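Ecdysteroid-phosphate phosphatase (Bombyx mori, PDB 3C7T) hydrolyses, through this homodimeric phosphoglycerate-mutase-like domain, inactive ecdysteroid phosphates, above all ecdysone 22-phosphate, to active hormones and also has protein tyrosine phosphatase activity. Local coordinates at residues E14-Y20 and D37-P41; Y54-L60 and A90-T96; G117-F121 and F189-A193. Residue numbers count along the deposited sequence, not the author numbering.

Contact 1: residues E14-Y20 and D37-P41. With WO4 (tungstate(VI)ion), chain E.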
loop_
_atom_site.group_PDB
_atom_site.type_symbol
_atom_site.label_atom_id
_atom_site.label_comp_id
_atom_site.label_asym_id
_atom_site.label_seq_id
_atom_site.Cartn_x
_atom_site.Cartn_y
_atom_site.Cartn_z
ATOM N N GLU A 14 -7.586 -4.906 1.967
ATOM C CA GLU A 14 -7.867 -5.161 0.541
ATOM C C GLU A 14 -7.815 -6.646 0.185
ATOM O O GLU A 14 -6.852 -7.332 0.525
ATOM C CB GLU A 14 -6.845 -4.401 -0.323
ATOM C CG GLU A 14 -7.027 -4.594 -1.830
ATOM C CD GLU A 14 -6.024 -3.808 -2.658
ATOM O OE1 GLU A 14 -4.838 -4.217 -2.757
ATOM O OE2 GLU A 14 -6.445 -2.785 -3.244
ATOM N N ARG A 15 -8.855 -7.127 -0.508
ATOM C CA ARG A 15 -8.973 -8.555 -0.855
ATOM C C ARG A 15 -8.377 -8.880 -2.225
ATOM O O ARG A 15 -8.618 -8.144 -3.203
ATOM C CB ARG A 15 -10.468 -8.935 -0.901
ATOM C CG ARG A 15 -11.105 -9.034 0.476
ATOM C CD ARG A 15 -12.601 -9.081 0.367
ATOM N NE ARG A 15 -13.125 -10.270 -0.329
ATOM C CZ ARG A 15 -14.388 -10.702 -0.217
ATOM N NH1 ARG A 15 -15.253 -10.047 0.545
ATOM N NH2 ARG A 15 -14.796 -11.803 -0.865
ATOM N N VAL A 16 -7.681 -10.018 -2.338
ATOM C CA VAL A 16 -7.190 -10.435 -3.651
ATOM C C VAL A 16 -8.364 -10.597 -4.645
ATOM O O VAL A 16 -8.304 -10.126 -5.770
ATOM C CB VAL A 16 -6.394 -11.780 -3.591
ATOM C CG1 VAL A 16 -6.097 -12.290 -5.006
ATOM C CG2 VAL A 16 -5.080 -11.579 -2.801
ATOM N N ASP A 17 -9.414 -11.301 -4.236
ATOM C CA ASP A 17 -10.520 -11.648 -5.171
ATOM C C ASP A 17 -11.287 -10.427 -5.701
ATOM O O ASP A 17 -11.886 -10.491 -6.791
ATOM C CB ASP A 17 -11.445 -12.723 -4.573
ATOM C CG ASP A 17 -12.234 -12.248 -3.361
ATOM O OD1 ASP A 17 -11.986 -11.160 -2.806
ATOM O OD2 ASP A 17 -13.124 -13.009 -2.902
ATOM N N LEU A 18 -11.242 -9.314 -4.968
ATOM C CA LEU A 18 -11.934 -8.102 -5.425
ATOM C C LEU A 18 -11.025 -7.170 -6.219
ATOM O O LEU A 18 -11.510 -6.230 -6.886
ATOM C CB LEU A 18 -12.537 -7.329 -4.243
ATOM C CG LEU A 18 -13.609 -8.065 -3.423
ATOM C CD1 LEU A 18 -14.265 -7.155 -2.360
ATOM C CD2 LEU A 18 -14.662 -8.720 -4.347
ATOM N N THR A 19 -9.723 -7.415 -6.131
ATOM C CA THR A 19 -8.722 -6.605 -6.819
ATOM C C THR A 19 -8.346 -7.177 -8.176
ATOM O O THR A 19 -7.994 -6.420 -9.086
ATOM C CB THR A 19 -7.446 -6.509 -5.937
ATOM O OG1 THR A 19 -7.807 -5.929 -4.683
ATOM C CG2 THR A 19 -6.341 -5.673 -6.601
ATOM N N TYR A 20 -8.428 -8.506 -8.299
ATOM C CA TYR A 20 -8.072 -9.222 -9.525
ATOM C C TYR A 20 -9.267 -9.965 -10.105
ATOM O O TYR A 20 -10.319 -9.993 -9.519
ATOM C CB TYR A 20 -6.974 -10.246 -9.229
ATOM C CG TYR A 20 -5.704 -9.614 -8.675
ATOM C CD1 TYR A 20 -5.585 -9.327 -7.313
ATOM C CD2 TYR A 20 -4.636 -9.302 -9.520
ATOM C CE1 TYR A 20 -4.409 -8.728 -6.786
ATOM C CE2 TYR A 20 -3.460 -8.708 -8.998
ATOM C CZ TYR A 20 -3.363 -8.433 -7.647
ATOM O OH TYR A 20 -2.197 -7.855 -7.148
ATOM N N ASP A 37 1.949 -10.929 -9.897
ATOM C CA ASP A 37 1.739 -9.496 -9.691
ATOM C C ASP A 37 2.383 -9.120 -8.376
ATOM O O ASP A 37 2.351 -9.914 -7.437
ATOM C CB ASP A 37 0.233 -9.189 -9.627
ATOM C CG ASP A 37 -0.064 -7.674 -9.705
ATOM O OD1 ASP A 37 -0.092 -7.130 -10.823
ATOM O OD2 ASP A 37 -0.289 -7.049 -8.644
ATOM N N LEU A 38 2.936 -7.908 -8.285
ATOM C CA LEU A 38 3.622 -7.510 -7.039
ATOM C C LEU A 38 2.690 -7.355 -5.861
ATOM O O LEU A 38 3.131 -7.458 -4.727
ATOM C CB LEU A 38 4.438 -6.229 -7.205
ATOM C CG LEU A 38 5.556 -6.285 -8.220
ATOM C CD1 LEU A 38 6.139 -4.870 -8.293
ATOM C CD2 LEU A 38 6.616 -7.312 -7.780
ATOM N N ASN A 39 1.407 -7.097 -6.122
ATOM C CA ASN A 39 0.447 -6.949 -5.052
ATOM C C ASN A 39 -0.213 -8.296 -4.671
ATOM O O ASN A 39 -1.079 -8.354 -3.797
ATOM C CB ASN A 39 -0.586 -5.865 -5.448
ATOM C CG ASN A 39 -1.420 -5.386 -4.289
ATOM O OD1 ASN A 39 -0.946 -5.300 -3.151
ATOM N ND2 ASN A 39 -2.682 -5.040 -4.578
ATOM N N LEU A 40 0.239 -9.399 -5.275
ATOM C CA LEU A 40 -0.218 -10.731 -4.842
ATOM C C LEU A 40 0.675 -11.310 -3.718
ATOM O O LEU A 40 1.845 -10.913 -3.572
ATOM C CB LEU A 40 -0.268 -11.715 -6.029
ATOM C CG LEU A 40 -1.417 -11.535 -7.019
ATOM C CD1 LEU A 40 -1.164 -12.316 -8.277
ATOM C CD2 LEU A 40 -2.750 -11.945 -6.400
ATOM N N PRO A 41 0.136 -12.262 -2.935
ATOM C CA PRO A 41 0.986 -12.896 -1.902
ATOM C C PRO A 41 2.292 -13.449 -2.476
ATOM O O PRO A 41 2.327 -13.909 -3.610
ATOM C CB PRO A 41 0.114 -14.031 -1.384
ATOM C CG PRO A 41 -1.313 -13.567 -1.669
ATOM C CD PRO A 41 -1.240 -12.810 -2.947
HETATM W W WO4 E . -16.048 -7.913 3.533
HETATM O O1 WO4 E . -16.240 -6.447 4.778
HETATM O O2 WO4 E . -17.963 -8.123 3.044
HETATM O O3 WO4 E . -15.225 -7.630 1.749
HETATM O O4 WO4 E . -15.622 -9.677 4.286
#

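Contact 2: residues Y54-L60 and A90-T96. With WO4 (tungstate(VI)ion), chain E.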
loop_
_atom_site.group_PDB
_atom_site.type_symbol
_atom_site.label_atom_id
_atom_site.label_comp_id
_atom_site.label_asym_id
_atom_site.label_seq_id
_atom_site.Cartn_x
_atom_site.Cartn_y
_atom_site.Cartn_z
ATOM N N TYR A 54 -8.703 -21.415 -1.714
ATOM C CA TYR A 54 -8.331 -19.997 -1.918
ATOM C C TYR A 54 -9.305 -19.246 -2.814
ATOM O O TYR A 54 -9.457 -18.028 -2.666
ATOM C CB TYR A 54 -6.893 -19.834 -2.426
ATOM C CG TYR A 54 -5.860 -20.042 -1.332
ATOM C CD1 TYR A 54 -5.786 -19.158 -0.243
ATOM C CD2 TYR A 54 -4.956 -21.119 -1.376
ATOM C CE1 TYR A 54 -4.854 -19.334 0.769
ATOM C CE2 TYR A 54 -3.997 -21.297 -0.353
ATOM C CZ TYR A 54 -3.961 -20.400 0.709
ATOM O OH TYR A 54 -3.048 -20.534 1.724
ATOM N N VAL A 55 -9.937 -19.950 -3.752
ATOM C CA VAL A 55 -11.055 -19.347 -4.516
ATOM C C VAL A 55 -12.172 -18.924 -3.549
ATOM O O VAL A 55 -12.674 -17.801 -3.610
ATOM C CB VAL A 55 -11.606 -20.306 -5.599
ATOM C CG1 VAL A 55 -12.819 -19.712 -6.274
ATOM C CG2 VAL A 55 -10.551 -20.610 -6.625
ATOM N N LYS A 56 -12.541 -19.820 -2.644
ATOM C CA LYS A 56 -13.629 -19.578 -1.679
ATOM C C LYS A 56 -13.274 -18.643 -0.525
ATOM O O LYS A 56 -14.169 -18.060 0.116
ATOM C CB LYS A 56 -14.096 -20.914 -1.092
ATOM C CG LYS A 56 -14.748 -21.840 -2.110
ATOM C CD LYS A 56 -14.894 -23.253 -1.588
ATOM C CE LYS A 56 -15.778 -24.037 -2.528
ATOM N NZ LYS A 56 -15.283 -25.430 -2.751
ATOM N N ASP A 57 -11.984 -18.516 -0.240
ATOM C CA ASP A 57 -11.528 -17.877 0.999
ATOM C C ASP A 57 -10.276 -17.067 0.673
ATOM O O ASP A 57 -9.154 -17.487 0.949
ATOM C CB ASP A 57 -11.288 -18.961 2.084
ATOM C CG ASP A 57 -10.922 -18.376 3.471
ATOM O OD1 ASP A 57 -11.417 -17.261 3.833
ATOM O OD2 ASP A 57 -10.147 -19.062 4.192
ATOM N N THR A 58 -10.501 -15.900 0.062
ATOM C CA THR A 58 -9.417 -15.054 -0.483
ATOM C C THR A 58 -8.358 -14.588 0.537
ATOM O O THR A 58 -8.690 -14.291 1.687
ATOM C CB THR A 58 -10.028 -13.825 -1.185
ATOM O OG1 THR A 58 -9.015 -13.156 -1.949
ATOM C CG2 THR A 58 -10.663 -12.882 -0.153
ATOM N N PRO A 59 -7.074 -14.545 0.132
ATOM C CA PRO A 59 -6.035 -13.865 0.930
ATOM C C PRO A 59 -6.216 -12.347 0.833
ATOM O O PRO A 59 -6.928 -11.863 -0.058
ATOM C CB PRO A 59 -4.746 -14.217 0.186
ATOM C CG PRO A 59 -5.075 -15.374 -0.699
ATOM C CD PRO A 59 -6.514 -15.184 -1.072
ATOM N N LEU A 60 -5.545 -11.605 1.716
ATOM C CA LEU A 60 -5.310 -10.171 1.463
ATOM C C LEU A 60 -4.256 -9.995 0.387
ATOM O O LEU A 60 -3.372 -10.828 0.249
ATOM C CB LEU A 60 -4.769 -9.484 2.716
ATOM C CG LEU A 60 -5.582 -9.442 4.004
ATOM C CD1 LEU A 60 -4.759 -8.703 5.056
ATOM C CD2 LEU A 60 -6.938 -8.735 3.747
ATOM N N ALA A 90 -12.614 -16.028 8.494
ATOM C CA ALA A 90 -12.231 -15.749 7.098
ATOM C C ALA A 90 -10.749 -15.430 7.044
ATOM O O ALA A 90 -10.241 -14.645 7.880
ATOM C CB ALA A 90 -13.045 -14.572 6.531
ATOM N N LEU A 91 -10.053 -15.981 6.041
ATOM C CA LEU A 91 -8.604 -15.792 5.958
ATOM C C LEU A 91 -8.222 -14.326 5.905
ATOM O O LEU A 91 -7.214 -13.934 6.518
ATOM C CB LEU A 91 -7.997 -16.497 4.749
ATOM C CG LEU A 91 -6.506 -16.245 4.552
ATOM C CD1 LEU A 91 -5.677 -16.757 5.763
ATOM C CD2 LEU A 91 -6.021 -16.816 3.183
ATOM N N ARG A 92 -8.999 -13.523 5.187
ATOM C CA ARG A 92 -8.713 -12.070 5.100
ATOM C C ARG A 92 -8.730 -11.376 6.469
ATOM O O ARG A 92 -7.976 -10.422 6.715
ATOM C CB ARG A 92 -9.690 -11.398 4.126
ATOM C CG ARG A 92 -11.157 -11.557 4.522
ATOM C CD ARG A 92 -12.054 -11.014 3.423
ATOM N NE ARG A 92 -13.497 -11.211 3.581
ATOM C CZ ARG A 92 -14.174 -12.319 3.238
ATOM N NH1 ARG A 92 -13.546 -13.416 2.786
ATOM N NH2 ARG A 92 -15.497 -12.344 3.390
ATOM N N CYS A 93 -9.584 -11.861 7.358
ATOM C CA CYS A 93 -9.713 -11.270 8.696
ATOM C C CYS A 93 -8.555 -11.693 9.603
ATOM O O CYS A 93 -7.976 -10.869 10.335
ATOM C CB CYS A 93 -11.070 -11.612 9.319
ATOM S SG CYS A 93 -12.469 -11.177 8.253
ATOM N N VAL A 94 -8.217 -12.979 9.573
ATOM C CA VAL A 94 -7.055 -13.452 10.341
ATOM C C VAL A 94 -5.753 -12.783 9.850
ATOM O O VAL A 94 -4.901 -12.374 10.653
ATOM C CB VAL A 94 -6.926 -14.987 10.316
ATOM C CG1 VAL A 94 -5.787 -15.415 11.250
ATOM C CG2 VAL A 94 -8.252 -15.636 10.778
ATOM N N GLU A 95 -5.605 -12.625 8.541
ATOM C CA GLU A 95 -4.430 -11.918 8.045
ATOM C C GLU A 95 -4.444 -10.451 8.422
ATOM O O GLU A 95 -3.392 -9.903 8.721
ATOM C CB GLU A 95 -4.271 -12.084 6.538
ATOM C CG GLU A 95 -3.974 -13.526 6.105
ATOM C CD GLU A 95 -3.710 -13.625 4.593
ATOM O OE1 GLU A 95 -4.461 -13.006 3.805
ATOM O OE2 GLU A 95 -2.763 -14.332 4.185
ATOM N N THR A 96 -5.619 -9.823 8.454
ATOM C CA THR A 96 -5.685 -8.432 8.895
ATOM C C THR A 96 -5.229 -8.351 10.358
ATOM O O THR A 96 -4.497 -7.431 10.754
ATOM C CB THR A 96 -7.071 -7.855 8.698
ATOM O OG1 THR A 96 -7.400 -7.970 7.305
ATOM C CG2 THR A 96 -7.124 -6.336 9.137
HETATM W W WO4 E . -16.048 -7.913 3.533
HETATM O O1 WO4 E . -16.240 -6.447 4.778
HETATM O O2 WO4 E . -17.963 -8.123 3.044
HETATM O O3 WO4 E . -15.225 -7.630 1.749
HETATM O O4 WO4 E . -15.622 -9.677 4.286
HETATM O O HOH W 1 -10.831 -14.565 3.123
HETATM O O HOH W 2 -2.115 -12.511 1.897
#

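Contact 3: residues G117-F121 and F189-A193. With WO4 (tungstate(VI)ion), chain E.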
loop_
_atom_site.group_PDB
_atom_site.type_symbol
_atom_site.label_atom_id
_atom_site.label_comp_id
_atom_site.label_asym_id
_atom_site.label_seq_id
_atom_site.Cartn_x
_atom_site.Cartn_y
_atom_site.Cartn_z
ATOM N N GLY A 117 -18.179 -16.598 15.700
ATOM C CA GLY A 117 -19.257 -15.662 16.023
ATOM C C GLY A 117 -19.156 -14.402 15.182
ATOM O O GLY A 117 -20.166 -13.780 14.876
ATOM N N LEU A 118 -17.931 -14.051 14.788
ATOM C CA LEU A 118 -17.665 -12.839 14.016
ATOM C C LEU A 118 -17.837 -12.992 12.504
ATOM O O LEU A 118 -17.739 -11.999 11.772
ATOM C CB LEU A 118 -16.245 -12.320 14.348
ATOM C CG LEU A 118 -15.985 -11.922 15.816
ATOM C CD1 LEU A 118 -14.545 -11.482 15.963
ATOM C CD2 LEU A 118 -16.951 -10.827 16.296
ATOM N N PHE A 119 -18.105 -14.209 12.023
ATOM C CA PHE A 119 -18.238 -14.402 10.570
ATOM C C PHE A 119 -19.429 -13.618 9.984
ATOM O O PHE A 119 -20.442 -13.396 10.658
ATOM C CB PHE A 119 -18.269 -15.895 10.182
ATOM C CG PHE A 119 -18.151 -16.138 8.694
ATOM C CD1 PHE A 119 -16.983 -15.822 8.017
ATOM C CD2 PHE A 119 -19.223 -16.690 7.978
ATOM C CE1 PHE A 119 -16.876 -16.033 6.636
ATOM C CE2 PHE A 119 -19.127 -16.919 6.596
ATOM C CZ PHE A 119 -17.951 -16.589 5.926
ATOM N N GLU A 120 -19.277 -13.189 8.722
ATOM C CA GLU A 120 -20.277 -12.413 8.012
ATOM C C GLU A 120 -21.606 -13.176 7.911
ATOM O O GLU A 120 -21.673 -14.371 8.197
ATOM C CB GLU A 120 -19.764 -12.085 6.605
ATOM C CG GLU A 120 -19.721 -13.290 5.666
ATOM C CD GLU A 120 -19.157 -12.957 4.291
ATOM O OE1 GLU A 120 -18.692 -11.800 4.100
ATOM O OE2 GLU A 120 -19.201 -13.855 3.397
ATOM N N PHE A 121 -22.651 -12.463 7.511
ATOM C CA PHE A 121 -23.980 -13.031 7.325
ATOM C C PHE A 121 -23.961 -14.087 6.226
ATOM O O PHE A 121 -23.498 -13.828 5.107
ATOM C CB PHE A 121 -24.944 -11.873 7.005
ATOM C CG PHE A 121 -26.365 -12.282 6.717
ATOM C CD1 PHE A 121 -26.956 -13.389 7.333
ATOM C CD2 PHE A 121 -27.136 -11.496 5.858
ATOM C CE1 PHE A 121 -28.269 -13.727 7.053
ATOM C CE2 PHE A 121 -28.441 -11.827 5.583
ATOM C CZ PHE A 121 -29.010 -12.943 6.189
ATOM N N PHE A 189 -12.029 -6.420 17.585
ATOM C CA PHE A 189 -12.767 -7.394 16.775
ATOM C C PHE A 189 -12.419 -7.104 15.318
ATOM O O PHE A 189 -12.682 -5.998 14.833
ATOM C CB PHE A 189 -14.268 -7.206 16.941
ATOM C CG PHE A 189 -14.767 -7.446 18.353
ATOM C CD1 PHE A 189 -14.623 -8.702 18.948
ATOM C CD2 PHE A 189 -15.388 -6.418 19.050
ATOM C CE1 PHE A 189 -15.095 -8.935 20.244
ATOM C CE2 PHE A 189 -15.874 -6.631 20.360
ATOM C CZ PHE A 189 -15.704 -7.891 20.951
ATOM N N ILE A 190 -11.804 -8.073 14.650
ATOM C CA ILE A 190 -11.321 -7.877 13.283
ATOM C C ILE A 190 -12.143 -8.745 12.364
ATOM O O ILE A 190 -12.136 -9.982 12.467
ATOM C CB ILE A 190 -9.814 -8.140 13.173
ATOM C CG1 ILE A 190 -9.090 -7.100 14.041
ATOM C CG2 ILE A 190 -9.367 -8.087 11.686
ATOM C CD1 ILE A 190 -7.626 -7.386 14.343
ATOM N N GLY A 191 -12.893 -8.092 11.483
ATOM C CA GLY A 191 -13.937 -8.797 10.748
ATOM C C GLY A 191 -14.292 -8.168 9.418
ATOM O O GLY A 191 -13.440 -7.943 8.564
ATOM N N HIS A 192 -15.577 -7.894 9.265
ATOM C CA HIS A 192 -16.195 -7.570 7.990
ATOM C C HIS A 192 -16.742 -6.139 8.099
ATOM O O HIS A 192 -16.633 -5.532 9.160
ATOM C CB HIS A 192 -17.309 -8.602 7.724
ATOM C CG HIS A 192 -16.817 -10.021 7.714
ATOM N ND1 HIS A 192 -16.203 -10.596 6.618
ATOM C CD2 HIS A 192 -16.820 -10.965 8.684
ATOM C CE1 HIS A 192 -15.851 -11.836 6.917
ATOM N NE2 HIS A 192 -16.228 -12.088 8.162
ATOM N N ALA A 193 -17.323 -5.598 7.029
ATOM C CA ALA A 193 -17.834 -4.213 7.043
ATOM C C ALA A 193 -18.895 -4.039 8.140
ATOM O O ALA A 193 -18.906 -3.028 8.861
ATOM C CB ALA A 193 -18.391 -3.822 5.679
HETATM W W WO4 E . -16.048 -7.913 3.533
HETATM O O1 WO4 E . -16.240 -6.447 4.778
HETATM O O2 WO4 E . -17.963 -8.123 3.044
HETATM O O3 WO4 E . -15.225 -7.630 1.749
HETATM O O4 WO4 E . -15.622 -9.677 4.286
#

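Contact 1: residues E14-Y20 and D37-P41
The contact lies beside the tungstate pocket of a histidine phosphatase: the segment 14-20 supplies R15 to it, while its other residues meet 37-41 next to the subunit interface. Shortly after strand 5-11 and the phosphorylated H12, R15 sits at the N-cap position of the short helix 16-19, and R15 NH1 donates to WO4 O3 at 2.7 Å. The same guanidinium is paired with D17, R15 NE to D17 OD1 and R15 NH2 to D17 OD2, both 2.9 Å, leaving NH1 to the ligand. Y20, next after the helix, makes the largest contribution to the 296 Å² buried between the segments. Its OH donates to D37 OD2 at 2.6 Å, and its ring lies under L40, whose CD2 is 3.9 Å from the centroid and 20° off the normal, a CH-pi contact. D37 OD2 also accepts from N39 N at 3.0 Å, an Asx turn within the type I beta turn D37-L40, which L40 N closes onto D37 O at 3.1 Å. V16 extends the apolar patch, its CG1 3.6 Å from L40 CD2 and its CG2 4.0 Å from P41 CD. On the polar flank, N39 ND2 donates to E14 OE1 at 2.9 Å and 164°; E14 OE1 also bonds to T61, and N39 ND2 to I249 O of the second subunit. The arrangement is thus an Asx turn within a beta turn, packed against the short helix and its flanking residues, with R15 at the N-cap position lining the tungstate pocket, which probably receives the substrate phosphate.

Contact 2: residues Y54-L60 and A90-T96
Y54, in the last turn of helix 50-56, touches helix 91-104 through its ring edge, with CE1 3.7 Å from L91 CD2; its hydroxyl bonds to the carbonyl of A45. Where the chain leaves helical geometry, D57 turns its carboxylate to the start of the second helix: OD1 accepts from L91 N at 2.9 Å and 169°, so a side chain from a distant segment takes up an amide of the first turn. D57 OD2 forms a salt bridge with R47. The next residue, T58, works through its carbonyl and water 1. This water donates to T58 O at 2.6 Å and to D57 OD1 at 2.8 Å, and accepts from R92 N at 2.9 Å and R92 NH1 at 3.0 Å, giving it four partners that tie the loop to both backbone and guanidinium of R92. P59 brings the backbones closest, its CA 5.3 Å from R92 CA, and P59 CA also packs 3.7 Å from L91 CD2. Finally L60 N donates to E95 OE1 at 2.7 Å and 168°, one helical turn beyond L91, while L60 CD2 lies 3.8 Å from R92 CB and L60 CD1 3.5 Å from T96 OG1. Beside these bonds, R92 meets the tungstate edge-on: its NE and NH2 both donate to WO4 O4, at 2.7 and 2.8 Å. An arginine in the first turn of a helix, giving two donors to one oxyanion oxygen, here forms part of the histidine phosphatase pocket that probably receives the substrate phosphate.

Contact 3: residues G117-F121 and F189-A193
The imidazole of H192 is covered by an aliphatic carbon: E120 CB stands 3.7 Å from the ring centroid and only 5° off its normal, a nearly ideal CH-pi contact. At the ring edge, H192 CD2 lies 3.4 Å from L118 O, while H192 ND1 donates to WO4 O4 at 2.6 Å and 169°. The donation requires a proton on ND1; NE2 is hydrogen-bonded to S88. F119 meets the imidazole obliquely, with centroids 5.5 Å apart and planes at 86°. Farther back, L118 CD1 packs 4.1 Å from F189 CD1, joining the loop to strand 187-191. Immediately after H192, A193 N donates to WO4 O1 at 2.6 Å. E120 OE1 lies 3.7 Å from WO4 O4, and E120 OE2 pairs with K128. H192 is inferred to be an active-site residue, and its side chain is about 4 Å from that of H12, the residue that becomes phosphorylated. A histidine immediately after the C-terminal end of a central parallel strand, facing a pocket glutamate, is characteristic of phosphoglycerate-mutase-like histidine phosphatases.

Overall arrangement
All three contacts are mainly buried and reach one tungstate, but they lie at different depths: their centres are about 16, 9 and 6 Å from the chain centre for contacts 1, 2 and 3. Contact 1 borders the second subunit, which touches neither of the others. Contacts 1 and 2 adjoin, with T58 OG1 3.0 Å from D17 N and P59 O 3.0 Å from V16 N. Contacts 2 and 3 meet where R92 NH2 approaches E120 OE1 at 3.3 Å, a weak ion pair. Contact 1 combines side-chain hydrogen bonds from residues flanking helix 16-19 with CH-pi and apolar packing; contact 2 pairs backbone amides with carboxylates, plus a bridging water; contact 3, which includes a central-sheet strand, relies on apolar and ring packing.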